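Local coordinates for protein 1,4-dihydroxy-2-naphthoyl-CoA hydrolase (Prochlorococcus marinus, PDB 2HX5) that probably hydrolyses 1,4-dihydroxy-2-naphthoyl-CoA to 1,4-dihydroxy-2-naphthoate and free CoA, a step in phylloquinone (vitamin K1) biosynthesis, at residues 14-17 and 18-21; 30-33 and 34-38; 79-82 and 83-86. All coordinates share one frame; numbering follows the deposited sequence. Where two conformers were deposited one is given.

Interaction 1: 14-17 and 18-21; sequences VRFG and DTDA
Asp18 folds its carboxylate back on Arg15 in a single 3-10 turn, which follows strand 9-13 of this hotdog-fold subunit and leads toward helix 29-45. The two residues are tied both ways. Asp18 N donates to Arg15 O at 3.0 Å, the i to i+3 bond of the turn, and Arg15 N donates to Asp18 OD2 at 2.9 Å with an N-H...O angle of 164°. In the second bond the carboxylate accepts the N-H of the residue three positions back, which reaches OD2 from above the carboxylate plane. Chi1 of Asp18 (-60°) sets CG beside its own backbone N, and this turns OD2 back to Arg15 N. Its other oxygen, OD1, forms a salt bridge with Arg32 of helix 29-45. The side chain of Arg15 runs the other way, bent at chi2, to a salt bridge with Glu43 of the third subunit.

One residue on, Thr19 grips Phe16 O with two donors. Its N-H comes from above the carbonyl plane at 3.1 Å from Thr19 N to Phe16 O, whereas the hydroxyl lies in that plane. Thr19 OG1 also accepts from Ala21 N of the second subunit, so one hydroxyl both reinforces the turn and takes part in the subunit interface. The turn delivers the chain to Asp20, the predicted active-site residue, whose CB points away from residues 14-17 and whose OD2 is bonded to His26. The shortest hydrogen bond of the turn runs from Thr19 OG1 to Phe16 O, at 2.6 Å.

Interaction 2: 30-33 and 34-38; sequences LFRW and CHESW
Arg32 and Glu36 pair one turn apart on helix 29-45, the long helix packed against the curved antiparallel sheet of the hotdog fold. The charged contact is a salt bridge in which Arg32 NH1 donates to Glu36 OE2 at 3.0 Å. OE2 sits only 7° out of the guanidinium plane, but NH1 meets it from above the carboxylate plane, and the two flat groups are turned 65° against each other. A bend at chi3 of Arg32 curls the guanidinium toward Glu36, whose own chain is extended beyond CG. Water 1 completes a bridge, donating to Glu36 OE1 and accepting a weak bond from NH1. Stronger partners lie outside: Gln29 for Arg32 and Arg12 for Glu36. Because Arg32 NH1 of the third subunit lies close to its counterpart here, the acid probably eases a like-charge approach.

Backbone bonds are regular i to i+4 ones; Glu36 N to Arg32 O, at 2.9 Å, is the straightest at 171°. Cys34 O accepts from Trp38 N at 2.9 Å and, in the Ser37 conformer given, from Ser37 OG as well, also at 2.9 Å.

Among the aromatic groups, Trp33 CD1 lies over the rim of one guanidinium face of Arg32, 3.8 Å above its plane. Phe31 stacks on Phe31 of the fourth subunit, carrying the helix into an interface. His35, which lines a pocket holding 2-ethoxyethanol and bonds Glu39 through ND1, offers one imidazole face to an edge of the Trp38 indole: Trp38 CE3 stands over the centre of the His35 ring, 4.0 Å above its plane.

Interaction 3: 79-82 and 83-86; sequences PIHT and GDAL
A type II beta turn from His81 to Asp84 feeds the chain into strand 85-96 of the hotdog sheet. Asp84 N donates to His81 O at 3.0 Å, closing the turn. Gly83 takes its third position with phi 88°, where a CB would be jammed against Thr82 O, a conformation that a residue with a CB could hardly adopt.

The Asp84 side chain doubles the closure. With chi1 at -78° its CG lies beside the backbone N and the carboxylate swings back over the turn, so that OD2 accepts from His81 N at 2.8 Å. This N-H...O angle is 164°, yet the donor meets OD2 from well above the carboxylate plane. The His81 and Asp84 side chains run alongside each other in the same direction with ring and carboxylate nearly perpendicular; OD2 lies near the ring plane at its edge, and His81 CB comes within 3.6 Å of it. OD2 also meets Arg57 of the third subunit in a salt bridge, while water 2 donates to both OD1 and Thr82 O, bridging the side chain and the turn backbone. With an alanine here, His81 N and Arg57 of the third subunit would probably lose their shared carboxylate, and the turn would rest on its single backbone bond.

Next to the polar turn, the buried side chains of Ile80 and Leu86 start an apolar layer against Trp33 of helix 29-45. Between them the nearest approach is Ile80 CG2 to Leu86 CD1, at 4.2 Å.

How the interactions relate
Interactions 1, 2 and 3 follow one another along the chain, as a turn after strand 9-13, the first half of helix 29-45, and a turn at the start of strand 85-96. The centres of interactions 1 and 3 are about 9 Å apart; each lies about 15 Å from that of interaction 2. Val14 links the two turns through probable backbone bonds to Gly83 and Asp84, continuing the pairing of strands 9-13 and 85-96. Trp33 packs where the two turns meet, touching Val14, Ile80 and Leu86, and a salt bridge joins interactions 1 and 2. Helix 29-45 and the ends of strands 9-13 and 85-96 are thus joined near the predicted active-site Asp20, and all three contacts border the third subunit.

Interaction 1: 14-17 and 18-21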
loop_
_atom_site.group_PDB
_atom_site.type_symbol
_atom_site.label_atom_id
_atom_site.label_comp_id
_atom_site.label_asym_id
_atom_site.label_seq_id
_atom_site.Cartn_x
_atom_site.Cartn_y
_atom_site.Cartn_z
ATOM N N VAL A 14 12.431 8.438 -2.953
ATOM C CA VAL A 14 11.740 7.822 -1.830
ATOM C C VAL A 14 10.773 8.879 -1.213
ATOM O O VAL A 14 11.172 9.993 -0.939
ATOM C CB VAL A 14 12.731 7.305 -0.747
ATOM C CG1 VAL A 14 11.982 6.645 0.388
ATOM C CG2 VAL A 14 13.790 6.351 -1.385
ATOM N N ARG A 15 9.495 8.525 -1.023
ATOM C CA ARG A 15 8.515 9.462 -0.507
ATOM C C ARG A 15 8.126 9.099 0.935
ATOM O O ARG A 15 8.425 7.977 1.417
ATOM C CB ARG A 15 7.302 9.477 -1.423
ATOM C CG ARG A 15 7.629 9.960 -2.844
ATOM C CD ARG A 15 8.168 11.350 -2.892
ATOM N NE ARG A 15 8.445 11.844 -4.276
ATOM C CZ ARG A 15 9.243 12.870 -4.542
ATOM N NH1 ARG A 15 9.822 13.606 -3.610
ATOM N NH2 ARG A 15 9.430 13.221 -5.791
ATOM N N PHE A 16 7.536 10.067 1.610
ATOM C CA PHE A 16 7.319 10.003 3.050
ATOM C C PHE A 16 6.476 8.756 3.417
ATOM O O PHE A 16 6.768 8.039 4.391
ATOM C CB PHE A 16 6.644 11.264 3.524
ATOM C CG PHE A 16 6.486 11.344 4.962
ATOM C CD1 PHE A 16 7.608 11.345 5.782
ATOM C CD2 PHE A 16 5.264 11.477 5.518
ATOM C CE1 PHE A 16 7.453 11.436 7.140
ATOM C CE2 PHE A 16 5.126 11.609 6.910
ATOM C CZ PHE A 16 6.202 11.579 7.667
ATOM N N GLY A 17 5.410 8.475 2.667
ATOM C CA GLY A 17 4.533 7.325 2.906
ATOM C C GLY A 17 5.182 5.979 2.694
ATOM O O GLY A 17 4.582 4.950 3.074
ATOM N N ASP A 18 6.376 5.960 2.083
ATOM C CA ASP A 18 7.119 4.729 1.885
ATOM C C ASP A 18 7.897 4.323 3.138
ATOM O O ASP A 18 8.509 3.215 3.129
ATOM C CB ASP A 18 8.125 4.889 0.764
ATOM C CG ASP A 18 7.489 5.250 -0.569
ATOM O OD1 ASP A 18 6.258 4.968 -0.746
ATOM O OD2 ASP A 18 8.196 5.906 -1.408
ATOM N N THR A 19 7.941 5.159 4.163
ATOM C CA THR A 19 8.738 4.969 5.376
ATOM C C THR A 19 7.861 4.498 6.506
ATOM O O THR A 19 6.631 4.593 6.438
ATOM C CB THR A 19 9.425 6.276 5.824
ATOM O OG1 THR A 19 8.423 7.213 6.271
ATOM C CG2 THR A 19 10.340 6.755 4.766
ATOM N N ASP A 20 8.468 3.868 7.515
ATOM C CA ASP A 20 7.742 3.494 8.711
ATOM C C ASP A 20 8.304 4.232 9.922
ATOM O O ASP A 20 9.168 5.081 9.790
ATOM C CB ASP A 20 7.740 1.954 8.912
ATOM C CG ASP A 20 9.129 1.383 9.021
ATOM O OD1 ASP A 20 10.042 2.035 9.568
ATOM O OD2 ASP A 20 9.307 0.242 8.531
ATOM N N ALA A 21 7.771 3.939 11.110
ATOM C CA ALA A 21 8.138 4.672 12.300
ATOM C C ALA A 21 9.552 4.347 12.720
ATOM O O ALA A 21 10.005 5.024 13.600
ATOM C CB ALA A 21 7.171 4.366 13.442
#

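Interaction 2: 30-33 and 34-38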
loop_
_atom_site.group_PDB
_atom_site.type_symbol
_atom_site.label_atom_id
_atom_site.label_comp_id
_atom_site.label_asym_id
_atom_site.label_seq_id
_atom_site.Cartn_x
_atom_site.Cartn_y
_atom_site.Cartn_z
ATOM N N LEU A 30 10.003 -1.944 -1.487
ATOM C CA LEU A 30 11.030 -2.200 -2.522
ATOM C C LEU A 30 10.447 -2.968 -3.701
ATOM O O LEU A 30 10.808 -2.736 -4.832
ATOM C CB LEU A 30 12.234 -2.966 -1.970
ATOM C CG LEU A 30 13.514 -2.838 -2.827
ATOM C CD1 LEU A 30 14.229 -1.544 -2.583
ATOM C CD2 LEU A 30 14.473 -4.064 -2.581
ATOM N N PHE A 31 9.605 -3.943 -3.394
ATOM C CA PHE A 31 9.029 -4.773 -4.467
ATOM C C PHE A 31 8.086 -4.040 -5.350
ATOM O O PHE A 31 8.015 -4.272 -6.557
ATOM C CB PHE A 31 8.364 -6.002 -3.831
ATOM C CG PHE A 31 9.322 -6.976 -3.214
ATOM C CD1 PHE A 31 10.177 -7.739 -4.011
ATOM C CD2 PHE A 31 9.366 -7.112 -1.855
ATOM C CE1 PHE A 31 11.068 -8.607 -3.455
ATOM C CE2 PHE A 31 10.273 -7.980 -1.283
ATOM C CZ PHE A 31 11.098 -8.752 -2.106
ATOM N N ARG A 32 7.293 -3.151 -4.743
ATOM C CA ARG A 32 6.451 -2.264 -5.548
ATOM C C ARG A 32 7.298 -1.409 -6.503
ATOM O O ARG A 32 7.028 -1.228 -7.691
ATOM C CB ARG A 32 5.580 -1.322 -4.674
ATOM C CG ARG A 32 4.810 -0.328 -5.539
ATOM C CD ARG A 32 3.833 0.422 -4.641
ATOM N NE ARG A 32 4.513 1.347 -3.729
ATOM C CZ ARG A 32 4.926 2.566 -4.034
ATOM N NH1 ARG A 32 4.815 3.103 -5.236
ATOM N NH2 ARG A 32 5.505 3.292 -3.104
ATOM N N TRP A 33 8.376 -0.862 -5.964
ATOM C CA TRP A 33 9.275 -0.060 -6.801
ATOM C C TRP A 33 9.859 -0.872 -7.959
ATOM O O TRP A 33 10.051 -0.382 -9.085
ATOM C CB TRP A 33 10.426 0.541 -6.001
ATOM C CG TRP A 33 9.991 1.484 -4.883
ATOM C CD1 TRP A 33 8.758 1.967 -4.632
ATOM C CD2 TRP A 33 10.813 1.933 -3.829
ATOM N NE1 TRP A 33 8.773 2.754 -3.504
ATOM C CE2 TRP A 33 10.027 2.747 -2.980
ATOM C CE3 TRP A 33 12.166 1.742 -3.525
ATOM C CZ2 TRP A 33 10.548 3.349 -1.831
ATOM C CZ3 TRP A 33 12.670 2.356 -2.409
ATOM C CH2 TRP A 33 11.865 3.152 -1.575
ATOM N N CYS A 34 10.213 -2.124 -7.673
ATOM C CA CYS A 34 10.703 -2.995 -8.745
ATOM C C CYS A 34 9.683 -3.205 -9.838
ATOM O O CYS A 34 9.936 -2.990 -11.023
ATOM C CB CYS A 34 11.086 -4.341 -8.174
ATOM S SG CYS A 34 12.563 -4.414 -7.113
ATOM N N HIS A 35 8.470 -3.553 -9.438
ATOM C CA HIS A 35 7.434 -3.816 -10.410
ATOM C C HIS A 35 7.145 -2.573 -11.236
ATOM O O HIS A 35 7.034 -2.601 -12.476
ATOM C CB HIS A 35 6.184 -4.362 -9.743
ATOM C CG HIS A 35 5.163 -4.975 -10.669
ATOM N ND1 HIS A 35 4.425 -4.253 -11.593
ATOM C CD2 HIS A 35 4.731 -6.255 -10.751
ATOM C CE1 HIS A 35 3.572 -5.088 -12.183
ATOM N NE2 HIS A 35 3.772 -6.304 -11.724
ATOM N N GLU A 36 7.033 -1.436 -10.541
ATOM C CA GLU A 36 6.793 -0.191 -11.285
ATOM C C GLU A 36 7.940 0.156 -12.224
ATOM O O GLU A 36 7.713 0.659 -13.318
ATOM C CB GLU A 36 6.595 0.982 -10.329
ATOM C CG GLU A 36 5.363 0.901 -9.466
ATOM C CD GLU A 36 5.056 2.118 -8.598
ATOM O OE1 GLU A 36 5.852 3.071 -8.672
ATOM O OE2 GLU A 36 4.017 2.093 -7.907
ATOM N N SER A 37 9.187 -0.105 -11.829
ATOM C CA SER A 37 10.317 0.166 -12.737
ATOM C C SER A 37 10.346 -0.756 -13.941
ATOM O O SER A 37 10.806 -0.378 -15.011
ATOM C CB SER A 37 11.661 0.133 -12.009
ATOM O OG SER A 37 12.115 -1.192 -11.759
ATOM N N TRP A 38 9.878 -1.988 -13.759
ATOM C CA TRP A 38 9.742 -2.930 -14.862
ATOM C C TRP A 38 8.697 -2.388 -15.873
ATOM O O TRP A 38 8.931 -2.328 -17.079
ATOM C CB TRP A 38 9.353 -4.302 -14.335
ATOM C CG TRP A 38 8.937 -5.276 -15.416
ATOM C CD1 TRP A 38 9.663 -5.658 -16.480
ATOM C CD2 TRP A 38 7.704 -5.991 -15.477
ATOM N NE1 TRP A 38 8.970 -6.593 -17.222
ATOM C CE2 TRP A 38 7.752 -6.813 -16.628
ATOM C CE3 TRP A 38 6.566 -6.032 -14.667
ATOM C CZ2 TRP A 38 6.653 -7.642 -17.021
ATOM C CZ3 TRP A 38 5.541 -6.886 -15.011
ATOM C CH2 TRP A 38 5.581 -7.663 -16.185
HETATM O O HOH W 1 4.934 5.207 -7.163
#

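Interaction 3: 79-82 and 83-86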
loop_
_atom_site.group_PDB
_atom_site.type_symbol
_atom_site.label_atom_id
_atom_site.label_comp_id
_atom_site.label_asym_id
_atom_site.label_seq_id
_atom_site.Cartn_x
_atom_site.Cartn_y
_atom_site.Cartn_z
ATOM N N PRO A 79 20.329 1.386 4.895
ATOM C CA PRO A 79 19.032 2.037 5.093
ATOM C C PRO A 79 18.699 3.050 3.992
ATOM O O PRO A 79 19.580 3.754 3.466
ATOM C CB PRO A 79 19.172 2.747 6.438
ATOM C CG PRO A 79 20.587 2.742 6.739
ATOM C CD PRO A 79 21.263 1.650 5.990
ATOM N N ILE A 80 17.404 3.128 3.680
ATOM C CA ILE A 80 16.898 3.981 2.631
ATOM C C ILE A 80 15.932 4.935 3.275
ATOM O O ILE A 80 15.085 4.504 4.081
ATOM C CB ILE A 80 16.180 3.128 1.536
ATOM C CG1 ILE A 80 17.223 2.282 0.773
ATOM C CG2 ILE A 80 15.327 4.010 0.524
ATOM C CD1 ILE A 80 16.638 1.186 -0.131
ATOM N N HIS A 81 16.080 6.217 2.974
ATOM C CA HIS A 81 15.386 7.311 3.674
ATOM C C HIS A 81 14.486 8.163 2.813
ATOM O O HIS A 81 14.698 8.278 1.624
ATOM C CB HIS A 81 16.453 8.253 4.279
ATOM C CG HIS A 81 17.154 7.662 5.443
ATOM N ND1 HIS A 81 18.446 7.179 5.374
ATOM C CD2 HIS A 81 16.737 7.456 6.714
ATOM C CE1 HIS A 81 18.790 6.694 6.556
ATOM N NE2 HIS A 81 17.763 6.820 7.377
ATOM N N THR A 82 13.486 8.798 3.426
ATOM C CA THR A 82 12.618 9.709 2.691
ATOM C C THR A 82 13.448 10.812 1.993
ATOM O O THR A 82 14.330 11.451 2.595
ATOM C CB THR A 82 11.402 10.259 3.559
ATOM O OG1 THR A 82 11.003 11.549 3.094
ATOM C CG2 THR A 82 11.754 10.386 5.022
ATOM N N GLY A 83 13.159 11.027 0.721
ATOM C CA GLY A 83 13.832 12.011 -0.071
ATOM C C GLY A 83 15.089 11.493 -0.740
ATOM O O GLY A 83 15.641 12.240 -1.535
ATOM N N ASP A 84 15.553 10.268 -0.444
ATOM C CA ASP A 84 16.682 9.658 -1.174
ATOM C C ASP A 84 16.359 9.559 -2.657
ATOM O O ASP A 84 15.255 9.161 -3.021
ATOM C CB ASP A 84 17.048 8.282 -0.664
ATOM C CG ASP A 84 17.866 8.281 0.632
ATOM O OD1 ASP A 84 18.395 9.328 1.073
ATOM O OD2 ASP A 84 17.987 7.189 1.224
ATOM N N ALA A 85 17.329 9.960 -3.505
ATOM C CA ALA A 85 17.269 9.765 -4.925
ATOM C C ALA A 85 17.922 8.413 -5.172
ATOM O O ALA A 85 19.121 8.236 -4.877
ATOM C CB ALA A 85 18.067 10.878 -5.646
ATOM N N LEU A 86 17.167 7.469 -5.705
ATOM C CA LEU A 86 17.697 6.153 -5.977
ATOM C C LEU A 86 17.895 5.934 -7.474
ATOM O O LEU A 86 16.977 6.189 -8.292
ATOM C CB LEU A 86 16.751 5.057 -5.459
ATOM C CG LEU A 86 16.415 5.106 -3.977
ATOM C CD1 LEU A 86 15.428 3.947 -3.702
ATOM C CD2 LEU A 86 17.632 5.039 -3.084
HETATM O O HOH W 2 17.100 11.490 2.440
#